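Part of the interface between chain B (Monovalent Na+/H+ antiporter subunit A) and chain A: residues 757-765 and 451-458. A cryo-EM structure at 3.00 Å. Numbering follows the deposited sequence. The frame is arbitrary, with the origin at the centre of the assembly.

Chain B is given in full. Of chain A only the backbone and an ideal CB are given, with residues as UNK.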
ATOM      1  N   ILE B 757      18.514 -13.682   0.769  1.00 68.64           N
ATOM      2  CA  ILE B 757      19.584 -13.625   1.764  1.00 68.64           C
ATOM      3  C   ILE B 757      19.084 -12.963   3.044  1.00 68.64           C
ATOM      4  O   ILE B 757      19.277 -13.479   4.151  1.00 68.64           O
ATOM      5  CB  ILE B 757      20.810 -12.891   1.196  1.00 68.64           C
ATOM      6  CG1 ILE B 757      21.420 -13.684   0.043  1.00 68.64           C
ATOM      7  CG2 ILE B 757      21.841 -12.667   2.283  1.00 68.64           C
ATOM      8  CD1 ILE B 757      22.759 -13.158  -0.406  1.00 68.64           C
ATOM      9  N   LEU B 758      18.427 -11.810   2.906  1.00 69.06           N
ATOM     10  CA  LEU B 758      17.937 -11.087   4.076  1.00 69.06           C
ATOM     11  C   LEU B 758      16.889 -11.892   4.834  1.00 69.06           C
ATOM     12  O   LEU B 758      16.873 -11.896   6.069  1.00 69.06           O
ATOM     13  CB  LEU B 758      17.366  -9.736   3.656  1.00 69.06           C
ATOM     14  CG  LEU B 758      18.382  -8.676   3.239  1.00 69.06           C
ATOM     15  CD1 LEU B 758      17.681  -7.362   2.968  1.00 69.06           C
ATOM     16  CD2 LEU B 758      19.438  -8.509   4.312  1.00 69.06           C
ATOM     17  N   ALA B 759      15.999 -12.575   4.113  1.00 68.73           N
ATOM     18  CA  ALA B 759      14.944 -13.340   4.762  1.00 68.73           C
ATOM     19  C   ALA B 759      15.519 -14.512   5.544  1.00 68.73           C
ATOM     20  O   ALA B 759      15.124 -14.758   6.689  1.00 68.73           O
ATOM     21  CB  ALA B 759      13.935 -13.827   3.724  1.00 68.73           C
ATOM     22  N   LEU B 760      16.457 -15.247   4.947  1.00 68.45           N
ATOM     23  CA  LEU B 760      17.050 -16.368   5.663  1.00 68.45           C
ATOM     24  C   LEU B 760      18.083 -15.932   6.692  1.00 68.45           C
ATOM     25  O   LEU B 760      18.540 -16.769   7.478  1.00 68.45           O
ATOM     26  CB  LEU B 760      17.670 -17.357   4.679  1.00 68.45           C
ATOM     27  CG  LEU B 760      16.619 -18.110   3.866  1.00 68.45           C
ATOM     28  CD1 LEU B 760      17.230 -19.279   3.131  1.00 68.45           C
ATOM     29  CD2 LEU B 760      15.497 -18.585   4.770  1.00 68.45           C
ATOM     30  N   HIS B 761      18.465 -14.656   6.706  1.00 71.98           N
ATOM     31  CA  HIS B 761      19.236 -14.122   7.821  1.00 71.98           C
ATOM     32  C   HIS B 761      18.354 -13.616   8.951  1.00 71.98           C
ATOM     33  O   HIS B 761      18.790 -13.601  10.107  1.00 71.98           O
ATOM     34  CB  HIS B 761      20.142 -12.988   7.344  1.00 71.98           C
ATOM     35  CG  HIS B 761      21.491 -13.445   6.891  1.00 71.98           C
ATOM     36  ND1 HIS B 761      22.499 -12.569   6.553  1.00 71.98           N
ATOM     37  CD2 HIS B 761      22.000 -14.687   6.721  1.00 71.98           C
ATOM     38  CE1 HIS B 761      23.571 -13.251   6.196  1.00 71.98           C
ATOM     39  NE2 HIS B 761      23.295 -14.539   6.288  1.00 71.98           N
ATOM     40  N   ALA B 762      17.125 -13.199   8.643  1.00 72.16           N
ATOM     41  CA  ALA B 762      16.242 -12.657   9.667  1.00 72.16           C
ATOM     42  C   ALA B 762      15.503 -13.746  10.429  1.00 72.16           C
ATOM     43  O   ALA B 762      15.217 -13.576  11.619  1.00 72.16           O
ATOM     44  CB  ALA B 762      15.238 -11.692   9.038  1.00 72.16           C
ATOM     45  N   ARG B 763      15.180 -14.858   9.777  1.00 72.75           N
ATOM     46  CA  ARG B 763      14.461 -15.947  10.418  1.00 72.75           C
ATOM     47  C   ARG B 763      15.093 -17.272  10.028  1.00 72.75           C
ATOM     48  O   ARG B 763      15.420 -17.492   8.860  1.00 72.75           O
ATOM     49  CB  ARG B 763      12.978 -15.951  10.032  1.00 72.75           C
ATOM     50  CG  ARG B 763      12.183 -14.797  10.600  1.00 72.75           C
ATOM     51  CD  ARG B 763      10.703 -15.119  10.640  1.00 72.75           C
ATOM     52  NE  ARG B 763      10.441 -16.400  11.286  1.00 72.75           N
ATOM     53  CZ  ARG B 763      10.344 -16.569  12.600  1.00 72.75           C
ATOM     54  NH1 ARG B 763      10.486 -15.533  13.414  1.00 72.75           N
ATOM     55  NH2 ARG B 763      10.104 -17.772  13.099  1.00 72.75           N
ATOM     56  N   ARG B 764      15.261 -18.150  11.012  1.00 82.26           N
ATOM     57  CA  ARG B 764      15.769 -19.488  10.743  1.00 82.26           C
ATOM     58  C   ARG B 764      14.759 -20.255   9.903  1.00 82.26           C
ATOM     59  O   ARG B 764      13.593 -20.383  10.287  1.00 82.26           O
ATOM     60  CB  ARG B 764      16.043 -20.226  12.050  1.00 82.26           C
ATOM     61  CG  ARG B 764      17.513 -20.340  12.409  1.00 82.26           C
ATOM     62  CD  ARG B 764      18.263 -21.202  11.413  1.00 82.26           C
ATOM     63  NE  ARG B 764      19.708 -21.124  11.609  1.00 82.26           N
ATOM     64  CZ  ARG B 764      20.510 -20.314  10.926  1.00 82.26           C
ATOM     65  NH1 ARG B 764      21.813 -20.311  11.169  1.00 82.26           N
ATOM     66  NH2 ARG B 764      20.010 -19.509  10.000  1.00 82.26           N
ATOM     67  N   ALA B 765      15.202 -20.755   8.754  1.00 75.54           N
ATOM     68  CA  ALA B 765      14.342 -21.599   7.941  1.00 75.54           C
ATOM     69  C   ALA B 765      14.033 -22.893   8.683  1.00 75.54           C
ATOM     70  O   ALA B 765      14.796 -23.338   9.544  1.00 75.54           O
ATOM     71  CB  ALA B 765      15.005 -21.904   6.599  1.00 75.54           C
TER
ATOM     72  N   UNK A 451      14.814 -15.907  19.627  1.00 89.15           N
ATOM     73  CA  UNK A 451      14.713 -16.302  18.227  1.00 89.15           C
ATOM     74  C   UNK A 451      15.979 -17.041  17.832  1.00 89.15           C
ATOM     75  O   UNK A 451      17.086 -16.540  18.053  1.00 89.15           O
ATOM     76  CB  UNK A 451      14.486 -15.088  17.323  1.00 89.15           C
ATOM     77  N   UNK A 452      15.816 -18.226  17.246  1.00 88.42           N
ATOM     78  CA  UNK A 452      16.951 -19.058  16.867  1.00 88.42           C
ATOM     79  C   UNK A 452      17.657 -18.571  15.608  1.00 88.42           C
ATOM     80  O   UNK A 452      18.643 -19.189  15.196  1.00 88.42           O
ATOM     81  CB  UNK A 452      16.486 -20.501  16.664  1.00 88.42           C
ATOM     82  N   UNK A 453      17.189 -17.486  14.997  1.00 81.35           N
ATOM     83  CA  UNK A 453      17.809 -16.977  13.788  1.00 81.35           C
ATOM     84  C   UNK A 453      19.186 -16.395  14.095  1.00 81.35           C
ATOM     85  O   UNK A 453      19.571 -16.201  15.251  1.00 81.35           O
ATOM     86  CB  UNK A 453      16.916 -15.921  13.133  1.00 81.35           C
ATOM     87  N   UNK A 454      19.936 -16.114  13.033  1.00 78.60           N
ATOM     88  CA  UNK A 454      21.252 -15.512  13.164  1.00 78.60           C
ATOM     89  C   UNK A 454      21.220 -13.995  13.068  1.00 78.60           C
ATOM     90  O   UNK A 454      22.249 -13.354  13.309  1.00 78.60           O
ATOM     91  CB  UNK A 454      22.187 -16.074  12.092  1.00 78.60           C
ATOM     92  N   UNK A 455      20.077 -13.412  12.722  1.00 77.30           N
ATOM     93  CA  UNK A 455      19.947 -11.971  12.659  1.00 77.30           C
ATOM     94  C   UNK A 455      20.592 -11.365  11.434  1.00 77.30           C
ATOM     95  O   UNK A 455      21.581 -11.894  10.919  1.00 77.30           O
ATOM     96  CB  UNK A 455      20.551 -11.342  13.916  1.00 77.30           C
ATOM     97  N   UNK A 456      20.044 -10.258  10.956  1.00 75.64           N
ATOM     98  CA  UNK A 456      20.643  -9.571   9.808  1.00 75.64           C
ATOM     99  C   UNK A 456      21.924  -8.880  10.259  1.00 75.64           C
ATOM    100  O   UNK A 456      21.909  -8.161  11.273  1.00 75.64           O
ATOM    101  CB  UNK A 456      19.669  -8.562   9.197  1.00 75.64           C
ATOM    102  N   UNK A 457      23.045  -9.073   9.566  1.00 76.75           N
ATOM    103  CA  UNK A 457      24.319  -8.514  10.038  1.00 76.75           C
ATOM    104  C   UNK A 457      24.267  -6.999  10.129  1.00 76.75           C
ATOM    105  O   UNK A 457      24.022  -6.305   9.140  1.00 76.75           O
ATOM    106  CB  UNK A 457      25.462  -8.935   9.112  1.00 76.75           C
ATOM    107  N   UNK A 458      24.497  -6.488  11.333  1.00 84.01           N
ATOM    108  CA  UNK A 458      24.477  -5.055  11.567  1.00 84.01           C
ATOM    109  C   UNK A 458      25.781  -4.419  11.104  1.00 84.01           C
ATOM    110  O   UNK A 458      26.851  -5.032  11.156  1.00 84.01           O
ATOM    111  CB  UNK A 458      24.234  -4.757  13.048  1.00 84.01           C
TER

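Chain B presents the end of a helix, residues 757-762, that begins earlier in the chain, and the loop that follows it; B:Arg763 is the first residue to leave helical angles. Backbone hydrogen bonds such as B:Ala762 N to B:Leu758 O (2.9 Å) hold the helix end together, while the carbonyls of B:His761 and B:Ala762 lie close to chain A, a segment without regular structure.

Position 451 points its CB toward chain B, but nothing there lies within 5.5 Å. Open space sets little demand, and many side chains would serve. The residue is A:Ser451, whose small side chain makes no contact.

At position 452 the CA-to-CB bond runs sideways, and the ideal CB is 4.4 Å from CG of B:Arg764. An arginine nearby makes an acidic or neutral polar residue plausible, though aliphatic arginine carbons would also tolerate apolar company. The residue is A:Glu452. Its CG approaches B:Arg764 CB at 4.1 Å, so the side chains meet through their carbons, and the backbone comes closer still, A:Glu452 O lying 3.2 Å from B:Arg764 CG.

Position 453 is the most constrained. Its ideal CB is only 3.3 Å from O of B:Ala762, 3.5 Å from N of B:Arg764 and 3.7 Å from CA of B:Arg763, so it already rests against the backbone where the helix gives out. A small residue suits such a place: alanine, glycine or perhaps serine. The deposited A:Ala453 fills it with a single methyl.

Position 454 directs CB toward chain B, 4.4 Å from NH1 of B:Arg764 and 4.6 Å from O of B:His761. Chain B offers a guanidinium donor on one hand and a carbonyl acceptor on the other, so a small hydroxyl or amide side chain (serine, threonine, asparagine) suits, and an acidic one could answer the arginine; valine would fit by size alone. The choice is A:Thr454, in the p rotamer. CG2 comes within 3.0 Å of B:Arg764 NH1, a close approach of methyl to guanidinium, while OG1 is 3.7 Å from B:His761 O.

At position 455 phi is 76° with psi 149°, a combination that glycine takes up far more easily than any residue with a CB, and a CB here would in any case point away from chain B. The residue is A:Gly455, whose N lies 2.9 Å from B:His761 O.

Position 456 sends CB sideways, 4.8 Å from CB of B:His761 and 4.9 Å from CD2 of B:Leu758. With the methyl of B:Ala762 also near, chain B offers an apolar surface that leucine, isoleucine, valine or methionine could reach. A:Ile456 (m, t) covers it with both branches: CG2 is 3.8 Å from B:Leu758 CD2, and CG1 is 3.9 Å from B:Ala762 CB.

At position 457 phi is -61° and psi 121°, compatible with proline among many others, and the ideal CB stands 5.3 Å from ND1 of B:His761. A compact apolar residue could pack by the imidazole. A:Pro457 does so, its CD 3.3 Å from B:His761 ND1.

Position 458 is out of reach and learns nothing from chain B; it is A:Asp458, whose OD2 is hydrogen-bonded elsewhere in the structure and whose OD1 is hydrogen-bonded to a residue just outside the stretches.

Chain A (451-458) SEATGIPD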
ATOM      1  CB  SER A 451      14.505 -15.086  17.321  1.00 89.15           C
ATOM      2  OG  SER A 451      15.748 -14.475  17.024  1.00 89.15           O
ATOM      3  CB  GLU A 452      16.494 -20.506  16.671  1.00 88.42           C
ATOM      4  CG  GLU A 452      15.132 -20.637  16.013  1.00 88.42           C
ATOM      5  CD  GLU A 452      14.675 -22.077  15.899  1.00 88.42           C
ATOM      6  OE1 GLU A 452      15.041 -22.889  16.774  1.00 88.42           O
ATOM      7  OE2 GLU A 452      13.949 -22.398  14.933  1.00 88.42           O
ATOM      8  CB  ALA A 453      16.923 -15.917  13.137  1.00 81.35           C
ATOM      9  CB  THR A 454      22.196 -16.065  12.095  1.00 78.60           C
ATOM     10  OG1 THR A 454      21.660 -15.787  10.796  1.00 78.60           O
ATOM     11  CG2 THR A 454      22.361 -17.563  12.261  1.00 78.60           C
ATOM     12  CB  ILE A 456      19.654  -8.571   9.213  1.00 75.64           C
ATOM     13  CG1 ILE A 456      18.343  -9.275   8.865  1.00 75.64           C
ATOM     14  CG2 ILE A 456      20.238  -7.915   7.982  1.00 75.64           C
ATOM     15  CD1 ILE A 456      17.284  -8.355   8.325  1.00 75.64           C
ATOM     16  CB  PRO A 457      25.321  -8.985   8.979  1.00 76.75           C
ATOM     17  CG  PRO A 457      24.697 -10.199   8.391  1.00 76.75           C
ATOM     18  CD  PRO A 457      23.225  -9.927   8.382  1.00 76.75           C
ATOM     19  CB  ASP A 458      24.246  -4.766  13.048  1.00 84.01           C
ATOM     20  CG  ASP A 458      23.645  -3.402  13.286  1.00 84.01           C
ATOM     21  OD1 ASP A 458      24.169  -2.421  12.724  1.00 84.01           O
ATOM     22  OD2 ASP A 458      22.645  -3.309  14.026  1.00 84.01           O
TER
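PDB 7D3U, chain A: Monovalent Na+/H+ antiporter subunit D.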